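Long-range contacts in cryptochrome DASH (Arabidopsis thaliana, PDB 2VTB), which repairs cyclobutane pyrimidine dimers in single-stranded DNA using FAD and a folate antenna, binds DNA without sequence specificity and may also serve as a photoreceptor: residues I44-N49 with R138-H143; S207-T212 with S299-Y304; F449-Q454 with V493-G498. All coordinates share one frame; numbering follows the deposited sequence.

Contact 1. Residues I44-N49 with R138-H143; sequences ILWFRN and RTVFAH
With CG anti to the backbone N (chi1 169°), W46 turns its indole toward the neighbouring strand, where CE3 meets A142 CB at 3.5 Å. The methyl comes to the ring obliquely, and W46 CB rests on V140 CG1 at 3.8 Å. R48 CD lies over one face of the indole near the rim, and the bend at chi3 (83°) swings the guanidinium so that W46 CH2 lies over one of its faces. At the guanidinium edge, R48 NH2 gives H143 O a weak hydrogen bond of 3.0 Å, bent to 133° at the hydrogen.

Behind these side chains run two parallel strands. I44 N donates to T139 O and I44 O accepts from F141 N, both at 2.9 Å, so I44 straddles V140; W46 N then reaches F141 O at 2.8 Å. Beyond that bond a water takes over, donating to W46 O at 2.6 Å and accepting from H143 N at 2.8 Å. I44, W46 and V140 lie on one face of the sheet, the first two against helix 124-135, while L45 and F141 cover the other, facing helix 57-64. Strand 42-47 is the middle one of the 3-2-1-4-5 sheet of the photolyase alpha/beta domain and 139-143 its neighbour; they meet where the strand order reverses.

Chemically, the apolar core is tied by direct backbone bonds, whereas the C-terminal end turns polar: R48 also forms a salt bridge with E154, which probably offsets its charge and helps hold the guanidinium beside the indole.

Contact 2. Residues S207-T212 with S299-Y304; sequences SIRSST and SPRFIY
R301 NH2 is gripped by two carboxylates, forming salt bridges with both D55 and D57, and it lies 3.8 Å from T212 OG1, which is itself hydrogen-bonded to D57. The side chains of R301 and T212 lie side by side, pointing the same way, into this acidic pocket. D55 also accepts from T212 N and pairs with S299 OG, so the same aspartates tie down the loop and the start of helix 300-313.

On its way there the arginine bends at chi3 (-60°), and its methylene CD passes the loop backbone 3.4 Å from R209 O. A water donates to R209 O at 2.8 Å and to R301 O at 2.9 Å, and sits at the edge of the Y304 ring, in its plane. R209 sends its own guanidinium away to a salt bridge with D183, which probably eases the like charge of R301 nearby.

The apolar half of the contact is I208 on Y304. I208 CD1 stands 3.7 Å from the centroid of the Y304 ring, only 7° off the normal, a CH-pi contact over the middle of the face, while I208 CG2 touches Y304 CD2 at 3.6 Å. An alanine in place of Y304 would remove the ring beneath I208 and is likely to leave I208 without its CH-pi partner and less firmly held.

S299 is the N-cap of helix 300-313, its OG accepting a weak bond of 3.3 Å from F302 N. A capped helix start, bound through aspartates to an extended segment following helix 195-205, is consistent with the class-1 photolyase linker that runs from the alpha/beta domain toward the helical FAD domain.

Contact 3. Residues F449-Q454 with V493-G498; sequences FSIPKQ and VPLKHG. With nucleotides of chain G.
Apolar packing joins the two segments directly. L495 reaches tip to tip toward P452, with L495 CD1 3.7 Å from P452 CD, and its other branch, CD2, comes to 4.2 Å from I451 CB. G498, whose phi is positive (73°), lets the loop turn close over the helix start, and its carbonyl O sits 3.4 Å from P452 CG.

Polar links are fewer. No direct hydrogen bond crosses between the segments; a water spans them instead, accepting from I451 N and donating to H497 O. S450 is the N-cap of helix 451-458: its OG, placed anti to the backbone N (chi1 163°), accepts a hydrogen bond from K453 N at 3.2 Å.

The third kind of interaction is with the bound DNA, nucleotides DT4 and DT5 of chain G. The DT5 phosphate sits at the capped end of the helix. S450 N donates to OP1 of DT5 at 2.9 Å, the extended K453 chain brings NZ to OP2 of DT5, also at 2.9 Å, and Q454 NE2 adds a weak bond to OP1 while its OE1 is held by R393.

Both aromatic residues work through their faces. The H497 ring lies over the thymine of DT5, with C4 3.4 Å above its plane, and K496 CB backs the other face; an edge-to-face contact with Y448 probably helps to hold the ring's orientation. F449 receives the sugar of DT4, whose C4' stands over the ring centre, 3.5 Å from its plane.

The lysine's positive charge and the helix N-terminus would both probably stabilise the phosphate, while sugar and base are met by ring faces with no hydrogen bond from the base to these residues, in keeping with sequence-independent DNA binding.

How the contacts relate
The three contacts follow one another along the chain. Contacts 1 and 2 are neighbours, their centres 21 Å apart and nearest atoms about 6 Å apart without touching. Contact 1 lies in the alpha/beta domain, with the R48 side chain about 9 Å from a bound methenyltetrahydrofolate; in contact 2 the Y304 side chain is about 12 Å from FAD. Contact 3 is remote, its centre 48 Å from that of contact 1, across the chain's centre, and 41 Å from that of contact 2. It alone touches the DNA, while its I451 side chain is about 13 Å from FAD, a distance similar to that of Y304.

Contact 1. Residues I44-N49 with R138-H143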
loop_
_atom_site.group_PDB
_atom_site.type_symbol
_atom_site.label_atom_id
_atom_site.label_comp_id
_atom_site.label_asym_id
_atom_site.label_seq_id
_atom_site.Cartn_x
_atom_site.Cartn_y
_atom_site.Cartn_z
ATOM N N ILE A 44 -22.499 -13.153 1.207
ATOM C CA ILE A 44 -23.006 -11.800 1.030
ATOM C C ILE A 44 -22.127 -11.106 0.004
ATOM O O ILE A 44 -20.900 -11.186 0.089
ATOM C CB ILE A 44 -23.022 -10.995 2.354
ATOM C CG1 ILE A 44 -24.079 -11.570 3.309
ATOM C CG2 ILE A 44 -23.289 -9.508 2.067
ATOM C CD1 ILE A 44 -23.884 -11.203 4.761
ATOM N N LEU A 45 -22.761 -10.445 -0.965
ATOM C CA LEU A 45 -22.066 -9.626 -1.955
ATOM C C LEU A 45 -22.317 -8.159 -1.630
ATOM O O LEU A 45 -23.448 -7.667 -1.770
ATOM C CB LEU A 45 -22.559 -9.948 -3.371
ATOM C CG LEU A 45 -21.970 -9.124 -4.525
ATOM C CD1 LEU A 45 -20.449 -9.256 -4.575
ATOM C CD2 LEU A 45 -22.599 -9.530 -5.865
ATOM N N TRP A 46 -21.263 -7.472 -1.188
ATOM C CA TRP A 46 -21.345 -6.081 -0.739
ATOM C C TRP A 46 -20.972 -5.121 -1.878
ATOM O O TRP A 46 -19.799 -5.010 -2.244
ATOM C CB TRP A 46 -20.440 -5.894 0.496
ATOM C CG TRP A 46 -20.200 -4.475 0.939
ATOM C CD1 TRP A 46 -21.070 -3.422 0.859
ATOM C CD2 TRP A 46 -19.010 -3.965 1.552
ATOM N NE1 TRP A 46 -20.488 -2.288 1.380
ATOM C CE2 TRP A 46 -19.223 -2.593 1.805
ATOM C CE3 TRP A 46 -17.782 -4.534 1.909
ATOM C CZ2 TRP A 46 -18.254 -1.779 2.394
ATOM C CZ3 TRP A 46 -16.817 -3.722 2.503
ATOM C CH2 TRP A 46 -17.059 -2.361 2.738
ATOM N N PHE A 47 -21.979 -4.455 -2.446
ATOM C CA PHE A 47 -21.774 -3.485 -3.521
ATOM C C PHE A 47 -21.281 -2.151 -2.958
ATOM O O PHE A 47 -21.717 -1.712 -1.886
ATOM C CB PHE A 47 -23.076 -3.235 -4.312
ATOM C CG PHE A 47 -23.403 -4.303 -5.323
ATOM C CD1 PHE A 47 -22.903 -4.228 -6.614
ATOM C CD2 PHE A 47 -24.246 -5.358 -4.999
ATOM C CE1 PHE A 47 -23.215 -5.198 -7.562
ATOM C CE2 PHE A 47 -24.558 -6.335 -5.933
ATOM C CZ PHE A 47 -24.040 -6.256 -7.224
ATOM N N ARG A 48 -20.376 -1.512 -3.693
ATOM C CA ARG A 48 -19.911 -0.172 -3.365
ATOM C C ARG A 48 -19.964 0.688 -4.626
ATOM O O ARG A 48 -21.023 1.219 -4.942
ATOM C CB ARG A 48 -18.516 -0.243 -2.738
ATOM C CG ARG A 48 -18.472 -1.174 -1.527
ATOM C CD ARG A 48 -17.049 -1.582 -1.163
ATOM N NE ARG A 48 -16.389 -0.580 -0.350
ATOM C CZ ARG A 48 -15.112 -0.623 0.016
ATOM N NH1 ARG A 48 -14.621 0.332 0.789
ATOM N NH2 ARG A 48 -14.317 -1.605 -0.395
ATOM N N ASN A 49 -18.857 0.805 -5.362
ATOM C CA ASN A 49 -18.848 1.545 -6.630
ATOM C C ASN A 49 -18.605 0.595 -7.802
ATOM O O ASN A 49 -17.764 0.834 -8.669
ATOM C CB ASN A 49 -17.840 2.697 -6.578
ATOM C CG ASN A 49 -18.414 3.927 -5.888
ATOM O OD1 ASN A 49 -19.325 4.574 -6.408
ATOM N ND2 ASN A 49 -17.902 4.239 -4.719
ATOM N N ARG A 138 -20.741 -17.400 5.113
ATOM C CA ARG A 138 -19.345 -17.802 5.251
ATOM C C ARG A 138 -18.395 -16.679 4.844
ATOM O O ARG A 138 -17.260 -16.607 5.329
ATOM C CB ARG A 138 -19.061 -19.036 4.391
ATOM C CG ARG A 138 -19.887 -20.257 4.761
ATOM C CD ARG A 138 -19.405 -21.483 4.001
ATOM N NE ARG A 138 -20.313 -22.615 4.167
ATOM C CZ ARG A 138 -20.132 -23.815 3.620
ATOM N NH1 ARG A 138 -19.065 -24.063 2.867
ATOM N NH2 ARG A 138 -21.028 -24.774 3.827
ATOM N N THR A 139 -18.859 -15.812 3.946
ATOM C CA THR A 139 -18.007 -14.797 3.349
ATOM C C THR A 139 -18.787 -13.554 2.944
ATOM O O THR A 139 -19.989 -13.623 2.637
ATOM C CB THR A 139 -17.316 -15.347 2.085
ATOM O OG1 THR A 139 -18.310 -15.882 1.198
ATOM C CG2 THR A 139 -16.310 -16.436 2.436
ATOM N N VAL A 140 -18.089 -12.419 2.966
ATOM C CA VAL A 140 -18.551 -11.185 2.346
ATOM C C VAL A 140 -17.574 -10.843 1.228
ATOM O O VAL A 140 -16.383 -10.652 1.479
ATOM C CB VAL A 140 -18.582 -10.008 3.340
ATOM C CG1 VAL A 140 -18.963 -8.702 2.611
ATOM C CG2 VAL A 140 -19.541 -10.296 4.492
ATOM N N PHE A 141 -18.069 -10.782 -0.001
ATOM C CA PHE A 141 -17.248 -10.405 -1.143
ATOM C C PHE A 141 -17.503 -8.943 -1.474
ATOM O O PHE A 141 -18.634 -8.466 -1.370
ATOM C CB PHE A 141 -17.560 -11.276 -2.369
ATOM C CG PHE A 141 -17.038 -12.685 -2.265
ATOM C CD1 PHE A 141 -15.742 -12.991 -2.646
ATOM C CD2 PHE A 141 -17.848 -13.698 -1.787
ATOM C CE1 PHE A 141 -15.258 -14.303 -2.546
ATOM C CE2 PHE A 141 -17.381 -15.008 -1.686
ATOM C CZ PHE A 141 -16.085 -15.309 -2.065
ATOM N N ALA A 142 -16.449 -8.247 -1.884
ATOM C CA ALA A 142 -16.556 -6.854 -2.308
ATOM C C ALA A 142 -15.336 -6.493 -3.152
ATOM O O ALA A 142 -14.347 -7.210 -3.131
ATOM C CB ALA A 142 -16.659 -5.940 -1.089
ATOM N N HIS A 143 -15.407 -5.391 -3.899
ATOM C CA HIS A 143 -14.236 -4.914 -4.632
ATOM C C HIS A 143 -13.335 -4.133 -3.687
ATOM O O HIS A 143 -13.819 -3.425 -2.782
ATOM C CB HIS A 143 -14.618 -4.062 -5.848
ATOM C CG HIS A 143 -14.914 -4.865 -7.076
ATOM N ND1 HIS A 143 -16.192 -5.038 -7.563
ATOM C CD2 HIS A 143 -14.097 -5.560 -7.907
ATOM C CE1 HIS A 143 -16.148 -5.792 -8.648
ATOM N NE2 HIS A 143 -14.889 -6.123 -8.879
HETATM O O HOH W 1 -17.922 -4.058 -3.851
#

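Contact 2. Residues S207-T212 with S299-Y304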
loop_
_atom_site.group_PDB
_atom_site.type_symbol
_atom_site.label_atom_id
_atom_site.label_comp_id
_atom_site.label_asym_id
_atom_site.label_seq_id
_atom_site.Cartn_x
_atom_site.Cartn_y
_atom_site.Cartn_z
ATOM N N SER A 207 -1.051 -7.442 -21.130
ATOM C CA SER A 207 -2.278 -7.608 -21.900
ATOM C C SER A 207 -3.475 -7.150 -21.067
ATOM O O SER A 207 -3.408 -7.071 -19.835
ATOM C CB SER A 207 -2.467 -9.072 -22.296
ATOM O OG SER A 207 -1.513 -9.461 -23.261
ATOM N N ILE A 208 -4.567 -6.842 -21.753
ATOM C CA ILE A 208 -5.825 -6.518 -21.101
ATOM C C ILE A 208 -6.624 -7.816 -21.057
ATOM O O ILE A 208 -6.714 -8.521 -22.061
ATOM C CB ILE A 208 -6.585 -5.412 -21.872
ATOM C CG1 ILE A 208 -5.765 -4.112 -21.874
ATOM C CG2 ILE A 208 -7.966 -5.176 -21.267
ATOM C CD1 ILE A 208 -6.356 -2.988 -22.725
ATOM N N ARG A 209 -7.165 -8.155 -19.894
ATOM C CA ARG A 209 -7.934 -9.386 -19.753
ATOM C C ARG A 209 -9.278 -9.267 -20.471
ATOM O O ARG A 209 -9.816 -8.162 -20.618
ATOM C CB ARG A 209 -8.180 -9.703 -18.281
ATOM C CG ARG A 209 -6.926 -9.948 -17.463
ATOM C CD ARG A 209 -7.282 -10.213 -16.014
ATOM N NE ARG A 209 -6.100 -10.453 -15.193
ATOM C CZ ARG A 209 -6.131 -10.937 -13.953
ATOM N NH1 ARG A 209 -7.279 -11.271 -13.373
ATOM N NH2 ARG A 209 -5.000 -11.116 -13.298
ATOM N N SER A 210 -9.815 -10.403 -20.915
ATOM C CA SER A 210 -11.192 -10.467 -21.422
ATOM C C SER A 210 -12.171 -10.147 -20.306
ATOM O O SER A 210 -11.861 -10.359 -19.138
ATOM C CB SER A 210 -11.514 -11.859 -21.954
ATOM O OG SER A 210 -10.764 -12.137 -23.111
ATOM N N SER A 211 -13.352 -9.642 -20.663
ATOM C CA SER A 211 -14.410 -9.438 -19.675
ATOM C C SER A 211 -14.801 -10.772 -19.067
ATOM O O SER A 211 -14.845 -11.783 -19.761
ATOM C CB SER A 211 -15.652 -8.805 -20.315
ATOM O OG SER A 211 -15.363 -7.513 -20.794
ATOM N N THR A 212 -15.087 -10.773 -17.773
ATOM C CA THR A 212 -15.625 -11.949 -17.108
ATOM C C THR A 212 -17.088 -12.169 -17.515
ATOM O O THR A 212 -17.899 -11.246 -17.436
ATOM C CB THR A 212 -15.528 -11.789 -15.576
ATOM O OG1 THR A 212 -14.158 -11.557 -15.220
ATOM C CG2 THR A 212 -16.031 -13.030 -14.860
ATOM N N SER A 299 -17.521 -1.109 -17.154
ATOM C CA SER A 299 -16.134 -1.422 -16.833
ATOM C C SER A 299 -15.221 -1.216 -18.041
ATOM O O SER A 299 -15.652 -1.397 -19.180
ATOM C CB SER A 299 -16.033 -2.864 -16.349
ATOM O OG SER A 299 -16.009 -3.761 -17.449
ATOM N N PRO A 300 -13.954 -0.829 -17.795
ATOM C CA PRO A 300 -13.009 -0.625 -18.898
ATOM C C PRO A 300 -12.720 -1.861 -19.760
ATOM O O PRO A 300 -12.464 -1.706 -20.953
ATOM C CB PRO A 300 -11.727 -0.142 -18.202
ATOM C CG PRO A 300 -11.912 -0.373 -16.765
ATOM C CD PRO A 300 -13.365 -0.517 -16.482
ATOM N N ARG A 301 -12.749 -3.064 -19.186
ATOM C CA ARG A 301 -12.547 -4.277 -19.985
ATOM C C ARG A 301 -13.678 -4.488 -20.996
ATOM O O ARG A 301 -13.442 -4.944 -22.128
ATOM C CB ARG A 301 -12.404 -5.510 -19.100
ATOM C CG ARG A 301 -11.109 -5.537 -18.283
ATOM C CD ARG A 301 -10.917 -6.888 -17.632
ATOM N NE ARG A 301 -12.022 -7.223 -16.734
ATOM C CZ ARG A 301 -11.888 -7.683 -15.491
ATOM N NH1 ARG A 301 -10.680 -7.913 -14.960
ATOM N NH2 ARG A 301 -12.975 -7.947 -14.768
ATOM N N PHE A 302 -14.900 -4.161 -20.581
ATOM C CA PHE A 302 -16.050 -4.177 -21.489
ATOM C C PHE A 302 -15.877 -3.144 -22.600
ATOM O O PHE A 302 -16.129 -3.439 -23.764
ATOM C CB PHE A 302 -17.350 -3.917 -20.719
ATOM C CG PHE A 302 -18.516 -3.551 -21.601
ATOM C CD1 PHE A 302 -19.107 -4.494 -22.433
ATOM C CD2 PHE A 302 -19.015 -2.258 -21.607
ATOM C CE1 PHE A 302 -20.181 -4.141 -23.245
ATOM C CE2 PHE A 302 -20.093 -1.911 -22.412
ATOM C CZ PHE A 302 -20.670 -2.852 -23.229
ATOM N N ILE A 303 -15.445 -1.936 -22.238
ATOM C CA ILE A 303 -15.238 -0.873 -23.228
ATOM C C ILE A 303 -14.167 -1.288 -24.234
ATOM O O ILE A 303 -14.349 -1.117 -25.442
ATOM C CB ILE A 303 -14.874 0.482 -22.574
ATOM C CG1 ILE A 303 -16.043 0.998 -21.721
ATOM C CG2 ILE A 303 -14.521 1.525 -23.649
ATOM C CD1 ILE A 303 -15.683 2.144 -20.782
ATOM N N TYR A 304 -13.071 -1.865 -23.741
ATOM C CA TYR A 304 -11.985 -2.323 -24.617
ATOM C C TYR A 304 -12.454 -3.371 -25.638
ATOM O O TYR A 304 -12.057 -3.316 -26.801
ATOM C CB TYR A 304 -10.807 -2.862 -23.795
ATOM C CG TYR A 304 -9.692 -3.454 -24.638
ATOM C CD1 TYR A 304 -8.927 -2.655 -25.484
ATOM C CD2 TYR A 304 -9.409 -4.814 -24.591
ATOM C CE1 TYR A 304 -7.902 -3.205 -26.268
ATOM C CE2 TYR A 304 -8.393 -5.369 -25.361
ATOM C CZ TYR A 304 -7.645 -4.560 -26.194
ATOM O OH TYR A 304 -6.650 -5.120 -26.954
HETATM O O HOH W 2 -11.337 -6.859 -22.528
#

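Contact 3. Residues F449-Q454 with V493-G498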
loop_
_atom_site.group_PDB
_atom_site.type_symbol
_atom_site.label_atom_id
_atom_site.label_comp_id
_atom_site.label_asym_id
_atom_site.label_seq_id
_atom_site.Cartn_x
_atom_site.Cartn_y
_atom_site.Cartn_z
ATOM N N PHE A 449 -2.579 28.140 -18.065
ATOM C CA PHE A 449 -3.476 28.277 -19.215
ATOM C C PHE A 449 -3.869 29.751 -19.432
ATOM O O PHE A 449 -4.359 30.411 -18.512
ATOM C CB PHE A 449 -4.762 27.473 -18.989
ATOM C CG PHE A 449 -4.598 25.992 -19.120
ATOM C CD1 PHE A 449 -5.226 25.304 -20.150
ATOM C CD2 PHE A 449 -3.851 25.273 -18.197
ATOM C CE1 PHE A 449 -5.101 23.925 -20.269
ATOM C CE2 PHE A 449 -3.716 23.897 -18.313
ATOM C CZ PHE A 449 -4.343 23.223 -19.353
ATOM N N SER A 450 -3.669 30.258 -20.644
ATOM C CA SER A 450 -4.148 31.593 -21.002
ATOM C C SER A 450 -5.633 31.552 -21.317
ATOM O O SER A 450 -6.041 30.908 -22.283
ATOM C CB SER A 450 -3.408 32.134 -22.221
ATOM O OG SER A 450 -4.122 33.216 -22.784
ATOM N N ILE A 451 -6.434 32.260 -20.522
ATOM C CA ILE A 451 -7.883 32.285 -20.725
ATOM C C ILE A 451 -8.256 32.804 -22.124
ATOM O O ILE A 451 -9.064 32.182 -22.811
ATOM C CB ILE A 451 -8.622 33.051 -19.587
ATOM C CG1 ILE A 451 -8.925 32.116 -18.415
ATOM C CG2 ILE A 451 -9.959 33.605 -20.067
ATOM C CD1 ILE A 451 -7.724 31.415 -17.820
ATOM N N PRO A 452 -7.671 33.937 -22.557
ATOM C CA PRO A 452 -7.914 34.410 -23.925
ATOM C C PRO A 452 -7.556 33.398 -25.025
ATOM O O PRO A 452 -8.337 33.208 -25.959
ATOM C CB PRO A 452 -7.036 35.665 -24.022
ATOM C CG PRO A 452 -6.914 36.138 -22.621
ATOM C CD PRO A 452 -6.820 34.879 -21.806
ATOM N N LYS A 453 -6.401 32.747 -24.917
ATOM C CA LYS A 453 -6.006 31.739 -25.904
ATOM C C LYS A 453 -6.952 30.535 -25.906
ATOM O O LYS A 453 -7.331 30.037 -26.965
ATOM C CB LYS A 453 -4.572 31.271 -25.652
ATOM C CG LYS A 453 -4.027 30.302 -26.691
ATOM C CD LYS A 453 -2.601 29.890 -26.355
ATOM C CE LYS A 453 -2.088 28.815 -27.295
ATOM N NZ LYS A 453 -0.762 28.258 -26.856
ATOM N N GLN A 454 -7.335 30.071 -24.721
ATOM C CA GLN A 454 -8.231 28.921 -24.610
ATOM C C GLN A 454 -9.599 29.222 -25.223
ATOM O O GLN A 454 -10.147 28.396 -25.948
ATOM C CB GLN A 454 -8.374 28.486 -23.147
ATOM C CG GLN A 454 -7.086 27.940 -22.537
ATOM C CD GLN A 454 -6.539 26.758 -23.314
ATOM O OE1 GLN A 454 -7.221 25.755 -23.491
ATOM N NE2 GLN A 454 -5.312 26.884 -23.801
ATOM N N VAL A 493 -10.467 39.291 -10.356
ATOM C CA VAL A 493 -9.006 39.398 -10.348
ATOM C C VAL A 493 -8.528 39.628 -11.777
ATOM O O VAL A 493 -9.211 39.232 -12.723
ATOM C CB VAL A 493 -8.317 38.115 -9.809
ATOM C CG1 VAL A 493 -8.616 37.900 -8.323
ATOM C CG2 VAL A 493 -8.735 36.895 -10.629
ATOM N N PRO A 494 -7.354 40.260 -11.940
ATOM C CA PRO A 494 -6.754 40.336 -13.268
ATOM C C PRO A 494 -6.198 38.978 -13.690
ATOM O O PRO A 494 -5.953 38.115 -12.843
ATOM C CB PRO A 494 -5.618 41.351 -13.086
ATOM C CG PRO A 494 -5.248 41.253 -11.657
ATOM C CD PRO A 494 -6.518 40.924 -10.920
ATOM N N LEU A 495 -6.018 38.794 -14.992
ATOM C CA LEU A 495 -5.332 37.619 -15.523
ATOM C C LEU A 495 -3.815 37.791 -15.381
ATOM O O LEU A 495 -3.271 38.855 -15.690
ATOM C CB LEU A 495 -5.703 37.396 -16.992
ATOM C CG LEU A 495 -7.172 37.074 -17.300
ATOM C CD1 LEU A 495 -7.407 36.990 -18.805
ATOM C CD2 LEU A 495 -7.604 35.785 -16.619
ATOM N N LYS A 496 -3.146 36.739 -14.913
ATOM C CA LYS A 496 -1.693 36.755 -14.723
ATOM C C LYS A 496 -0.938 36.958 -16.039
ATOM O O LYS A 496 0.016 37.738 -16.092
ATOM C CB LYS A 496 -1.226 35.462 -14.047
ATOM C CG LYS A 496 -1.537 35.398 -12.562
ATOM C CD LYS A 496 -0.369 35.909 -11.716
ATOM C CE LYS A 496 -0.737 36.082 -10.243
ATOM N NZ LYS A 496 -0.917 37.513 -9.875
ATOM N N HIS A 497 -1.370 36.261 -17.092
ATOM C CA HIS A 497 -0.748 36.383 -18.418
ATOM C C HIS A 497 -1.784 36.443 -19.537
ATOM O O HIS A 497 -2.972 36.198 -19.315
ATOM C CB HIS A 497 0.201 35.214 -18.683
ATOM C CG HIS A 497 1.177 34.961 -17.578
ATOM N ND1 HIS A 497 2.230 35.808 -17.306
ATOM C CD2 HIS A 497 1.262 33.951 -16.680
ATOM C CE1 HIS A 497 2.919 35.334 -16.282
ATOM N NE2 HIS A 497 2.353 34.207 -15.885
ATOM N N GLY A 498 -1.314 36.760 -20.742
ATOM C CA GLY A 498 -2.172 36.885 -21.917
ATOM C C GLY A 498 -3.026 38.137 -21.882
ATOM O O GLY A 498 -4.191 38.100 -22.261
ATOM P P DT G 5 -1.860 27.663 -23.315
ATOM O OP1 DT G 5 -2.843 28.677 -22.873
ATOM O OP2 DT G 5 -2.058 26.983 -24.615
ATOM O "O5'" DT G 5 -0.382 28.279 -23.290
ATOM C "C5'" DT G 5 0.011 29.208 -22.273
ATOM C "C4'" DT G 5 -0.145 30.646 -22.736
ATOM O "O4'" DT G 5 0.209 31.535 -21.641
ATOM C "C3'" DT G 5 0.737 31.056 -23.917
ATOM O "O3'" DT G 5 0.063 31.970 -24.776
ATOM C "C2'" DT G 5 1.910 31.738 -23.239
ATOM C "C1'" DT G 5 1.219 32.436 -22.076
ATOM N N1 DT G 5 2.190 32.757 -20.982
ATOM C C2 DT G 5 2.731 34.028 -20.906
ATOM O O2 DT G 5 2.451 34.936 -21.669
ATOM N N3 DT G 5 3.620 34.214 -19.878
ATOM C C4 DT G 5 4.023 33.275 -18.946
ATOM O O4 DT G 5 4.829 33.555 -18.063
ATOM C C5 DT G 5 3.424 31.967 -19.081
ATOM C C7 DT G 5 3.551 30.967 -17.970
ATOM C C6 DT G 5 2.562 31.766 -20.089
ATOM P P DT G 4 -2.478 21.989 -24.577
ATOM O OP1 DT G 4 -3.638 22.674 -25.172
ATOM O OP2 DT G 4 -1.344 21.598 -25.442
ATOM O "O5'" DT G 4 -1.832 22.840 -23.398
ATOM C "C5'" DT G 4 -2.610 23.364 -22.337
ATOM C "C4'" DT G 4 -1.747 24.264 -21.476
ATOM O "O4'" DT G 4 -0.698 23.480 -20.864
ATOM C "C3'" DT G 4 -1.044 25.390 -22.227
ATOM O "O3'" DT G 4 -1.830 26.569 -22.154
ATOM C "C2'" DT G 4 0.269 25.568 -21.486
ATOM C "C1'" DT G 4 0.483 24.255 -20.749
ATOM N N1 DT G 4 1.659 23.502 -21.314
ATOM C C2 DT G 4 2.908 23.654 -20.732
ATOM O O2 DT G 4 3.126 24.364 -19.767
ATOM N N3 DT G 4 3.912 22.926 -21.323
ATOM C C4 DT G 4 3.787 22.088 -22.418
ATOM O O4 DT G 4 4.752 21.489 -22.873
ATOM C C5 DT G 4 2.461 21.975 -22.982
ATOM C C7 DT G 4 2.229 21.225 -24.262
ATOM C C6 DT G 4 1.474 22.682 -22.413
HETATM O O HOH W 3 -4.997 34.111 -18.733
#